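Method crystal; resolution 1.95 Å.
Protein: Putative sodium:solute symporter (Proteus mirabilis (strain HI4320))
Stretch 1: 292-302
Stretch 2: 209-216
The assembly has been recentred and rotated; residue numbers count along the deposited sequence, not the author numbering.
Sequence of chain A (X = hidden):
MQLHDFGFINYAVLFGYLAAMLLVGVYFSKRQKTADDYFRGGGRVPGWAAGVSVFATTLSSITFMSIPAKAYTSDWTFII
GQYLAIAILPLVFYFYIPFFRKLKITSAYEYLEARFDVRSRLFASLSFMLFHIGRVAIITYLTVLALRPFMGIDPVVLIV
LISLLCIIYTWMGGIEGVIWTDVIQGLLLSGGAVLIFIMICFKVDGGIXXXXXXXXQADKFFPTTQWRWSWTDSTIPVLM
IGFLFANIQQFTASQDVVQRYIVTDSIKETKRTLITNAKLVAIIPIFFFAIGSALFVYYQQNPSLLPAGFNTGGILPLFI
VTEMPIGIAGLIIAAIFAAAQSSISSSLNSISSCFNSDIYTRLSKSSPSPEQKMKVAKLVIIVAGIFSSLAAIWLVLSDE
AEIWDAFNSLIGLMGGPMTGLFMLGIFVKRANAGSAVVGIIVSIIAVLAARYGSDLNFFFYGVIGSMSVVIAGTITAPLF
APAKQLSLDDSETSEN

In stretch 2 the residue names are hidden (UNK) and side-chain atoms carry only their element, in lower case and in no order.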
# COMPACT_ATOMS: atom_id res chain seq x y z
N GLY A 292 -11.17 16.00 -5.69
CA GLY A 292 -11.98 16.43 -4.55
C GLY A 292 -12.26 17.91 -4.57
O GLY A 292 -13.37 18.32 -4.33
N SER A 293 -11.28 18.72 -4.89
CA SER A 293 -11.54 20.13 -5.05
C SER A 293 -12.51 20.47 -6.20
O SER A 293 -13.42 21.33 -6.06
CB SER A 293 -10.19 20.84 -5.23
OG SER A 293 -9.42 20.69 -4.06
N ALA A 294 -12.31 19.81 -7.33
CA ALA A 294 -13.24 19.92 -8.48
C ALA A 294 -14.63 19.53 -8.16
O ALA A 294 -15.56 20.24 -8.56
CB ALA A 294 -12.74 19.16 -9.69
N LEU A 295 -14.81 18.42 -7.43
CA LEU A 295 -16.14 17.94 -7.12
C LEU A 295 -16.86 18.86 -6.17
O LEU A 295 -18.09 18.94 -6.23
CB LEU A 295 -16.11 16.55 -6.50
CG LEU A 295 -15.78 15.39 -7.46
CD1 LEU A 295 -15.56 14.12 -6.73
CD2 LEU A 295 -16.83 15.18 -8.51
N PHE A 296 -16.08 19.45 -5.24
CA PHE A 296 -16.57 20.41 -4.30
C PHE A 296 -17.17 21.61 -5.04
O PHE A 296 -18.29 22.05 -4.73
CB PHE A 296 -15.45 20.85 -3.37
CG PHE A 296 -15.72 22.12 -2.68
CD1 PHE A 296 -16.62 22.16 -1.66
CD2 PHE A 296 -15.07 23.26 -3.06
CE1 PHE A 296 -16.91 23.35 -1.01
CE2 PHE A 296 -15.36 24.46 -2.43
CZ PHE A 296 -16.29 24.51 -1.41
N VAL A 297 -16.40 22.16 -6.01
CA VAL A 297 -16.90 23.25 -6.84
C VAL A 297 -18.11 22.81 -7.66
O VAL A 297 -19.11 23.52 -7.73
CB VAL A 297 -15.82 23.86 -7.70
CG1 VAL A 297 -16.39 24.99 -8.54
CG2 VAL A 297 -14.71 24.37 -6.82
N TYR A 298 -18.07 21.61 -8.24
CA TYR A 298 -19.15 21.16 -9.03
C TYR A 298 -20.44 21.04 -8.21
O TYR A 298 -21.48 21.47 -8.69
CB TYR A 298 -18.84 19.85 -9.75
CG TYR A 298 -20.00 19.29 -10.57
CD1 TYR A 298 -20.30 19.77 -11.85
CD2 TYR A 298 -20.78 18.28 -10.06
CE1 TYR A 298 -21.36 19.25 -12.58
CE2 TYR A 298 -21.83 17.76 -10.78
CZ TYR A 298 -22.11 18.22 -12.04
OH TYR A 298 -23.18 17.61 -12.70
N TYR A 299 -20.41 20.47 -7.01
CA TYR A 299 -21.66 20.32 -6.28
C TYR A 299 -22.12 21.57 -5.51
O TYR A 299 -23.24 21.59 -5.03
CB TYR A 299 -21.61 19.05 -5.39
CG TYR A 299 -21.69 17.80 -6.22
CD1 TYR A 299 -22.91 17.39 -6.81
CD2 TYR A 299 -20.58 17.01 -6.42
CE1 TYR A 299 -22.98 16.24 -7.60
CE2 TYR A 299 -20.65 15.84 -7.16
CZ TYR A 299 -21.84 15.44 -7.77
OH TYR A 299 -21.86 14.29 -8.56
N GLN A 300 -21.26 22.59 -5.38
CA GLN A 300 -21.65 23.91 -4.97
C GLN A 300 -22.39 24.64 -6.11
O GLN A 300 -23.22 25.46 -5.84
CB GLN A 300 -20.43 24.74 -4.62
CG GLN A 300 -19.77 24.34 -3.31
CD GLN A 300 -20.64 24.64 -2.11
OE1 GLN A 300 -21.19 23.76 -1.51
NE2 GLN A 300 -20.77 25.89 -1.78
N GLN A 301 -22.02 24.37 -7.37
CA GLN A 301 -22.74 24.90 -8.54
C GLN A 301 -23.97 24.14 -8.83
O GLN A 301 -24.81 24.63 -9.55
CB GLN A 301 -21.88 24.87 -9.78
CG GLN A 301 -20.81 25.93 -9.76
CD GLN A 301 -20.04 25.93 -11.03
OE1 GLN A 301 -20.24 25.07 -11.90
NE2 GLN A 301 -19.16 26.87 -11.16
N ASN A 302 -24.10 22.94 -8.30
CA ASN A 302 -25.28 22.10 -8.56
C ASN A 302 -25.81 21.49 -7.31
O ASN A 302 -25.84 20.25 -7.19
CB ASN A 302 -24.90 21.01 -9.51
CG ASN A 302 -24.44 21.55 -10.84
OD1 ASN A 302 -25.28 21.90 -11.68
ND2 ASN A 302 -23.14 21.63 -11.06
N UNK A 209 -10.27 27.24 -14.14
CA UNK A 209 -9.90 28.51 -13.51
C UNK A 209 -10.83 28.80 -12.31
O UNK A 209 -10.40 29.10 -11.22
c UNK A 209 -9.89 29.65 -14.53
o UNK A 209 -10.10 30.87 -13.89
N UNK A 210 -12.11 28.61 -12.52
CA UNK A 210 -13.08 28.69 -11.44
C UNK A 210 -12.86 27.61 -10.33
O UNK A 210 -13.05 27.89 -9.17
o UNK A 210 -14.90 31.04 -10.61
c UNK A 210 -15.64 30.07 -10.29
c UNK A 210 -14.48 28.67 -12.04
o UNK A 210 -16.40 30.14 -9.33
c UNK A 210 -15.63 28.77 -11.07
N UNK A 211 -12.45 26.39 -10.68
CA UNK A 211 -12.10 25.42 -9.67
C UNK A 211 -10.96 25.91 -8.78
O UNK A 211 -11.08 25.84 -7.55
c UNK A 211 -11.73 24.08 -10.31
c UNK A 211 -12.99 23.41 -10.83
c UNK A 211 -11.02 23.17 -9.28
c UNK A 211 -12.75 22.26 -11.81
N UNK A 212 -9.90 26.47 -9.38
CA UNK A 212 -8.79 27.03 -8.65
C UNK A 212 -9.18 28.14 -7.65
O UNK A 212 -8.78 28.08 -6.46
c UNK A 212 -7.69 27.57 -9.59
c UNK A 212 -4.44 27.83 -7.63
c UNK A 212 -5.51 27.31 -8.33
c UNK A 212 -5.31 30.04 -7.96
c UNK A 212 -4.34 29.20 -7.44
c UNK A 212 -6.39 29.51 -8.64
c UNK A 212 -6.51 28.15 -8.84
N UNK A 213 -9.89 29.13 -8.17
CA UNK A 213 -10.23 30.37 -7.47
C UNK A 213 -11.16 30.12 -6.33
O UNK A 213 -10.92 30.64 -5.22
o UNK A 213 -9.81 31.94 -9.18
c UNK A 213 -10.87 31.38 -8.44
c UNK A 213 -11.58 32.53 -7.73
N UNK A 214 -12.21 29.33 -6.60
CA UNK A 214 -13.15 28.98 -5.55
C UNK A 214 -12.44 28.20 -4.42
O UNK A 214 -12.65 28.48 -3.20
o UNK A 214 -14.93 28.74 -7.14
c UNK A 214 -15.27 27.78 -4.95
c UNK A 214 -14.27 28.10 -6.07
N UNK A 215 -11.61 27.24 -4.81
CA UNK A 215 -10.88 26.47 -3.83
C UNK A 215 -9.96 27.34 -3.01
O UNK A 215 -9.89 27.17 -1.79
c UNK A 215 -9.43 24.50 -3.44
o UNK A 215 -11.02 24.41 -5.10
c UNK A 215 -10.11 25.28 -4.47
N UNK A 216 -9.21 28.22 -3.67
CA UNK A 216 -8.28 29.07 -2.95
C UNK A 216 -9.06 30.04 -2.03
O UNK A 216 -8.68 30.25 -0.88
c UNK A 216 -7.36 29.83 -3.91
O HOH W 1 -18.80 28.69 -9.15

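Position 209 carries one carbon and then one oxygen, the shortest hydroxyl side chain. It lies out of reach of stretch 1. One carbon bearing a single oxygen makes this Ser209, a small polar residue at home on an exposed turn of helix.

At position 210 there are three carbons in a row, the third carrying two oxygens: a carboxylate on a two-methylene arm. The CA-to-CB bond points toward stretch 1, and the second carbon lies 4.0 Å from NE2 of Gln301. This is Glu210. The carboxylate does not bond the amide directly. Instead water 1 donates to Glu210 OE2, its O atom 2.8 Å away, and the same O atom accepts from Gln301 NE2 at 2.7 Å. An acid with some length suits this partly exposed border, where it can share a water with an amide.

Position 211 has four carbons and no heteroatom, forked at the first, with one arm two carbons long. The end of that longer arm rests 3.8 Å from CB of Ala294. The beta-branched, wholly apolar pattern identifies Ile211. Its CG1 is also 4.2 Å from CB of Val297, so the side chain packs against both residues. CA of Ile211 and CA of Ala294 are 5.7 Å apart, a close approach at which the short Ala294 side chain is readily accommodated. A buried site beside these apolar side chains suits isoleucine well.

Position 212 shows one carbon followed by a six-carbon ring without oxygen, which is Phe212. Its CA-to-CB bond points away from stretch 1, and it takes no part in the contact, which places no demand on this exposed ring.

At position 213 one carbon bears an oxygen and a carbon, the signature of Thr213. It too is out of reach of stretch 1, in a partly exposed place where a hydroxyl is tolerated.

The same three-atom fork recurs at position 214, now pointing toward stretch 1. Its branching carbon is 3.8 Å from CG2 of Val297, and its terminal carbon 4.2 Å from CE2 of Phe296, approaching the ring obliquely. This is Thr214. Its OG1 donates to Glu210 O at 2.9 Å, satisfying the hydroxyl within its own helix while the methyl meets the aromatic ring.

Position 215 repeats the fork, with its oxygen 3.7 Å from CB of Ser293 and 4.1 Å from CG2 of Val297. It is Thr215, and its OG1 donates to Ile211 O at 2.8 Å. That bond lets a polar group sit in a buried place without needing a partner on stretch 1.

Position 216 has a single side-chain carbon and is Ala216, a small, helix-compatible residue beyond the reach of stretch 1.

The two helices cross almost at right angles, at 91°, with their axes 9.2 Å apart at closest approach, and the contact buries 363 Å², both sides summed. Val297 is central, touching Glu210, Ile211, Thr214 and Thr215. No direct hydrogen bond joins the stretches; van der Waals packing holds the middle, and water 1 links Glu210 to Gln301 at the border.

Stretch 2, residues 209-216: SEIFTTTA
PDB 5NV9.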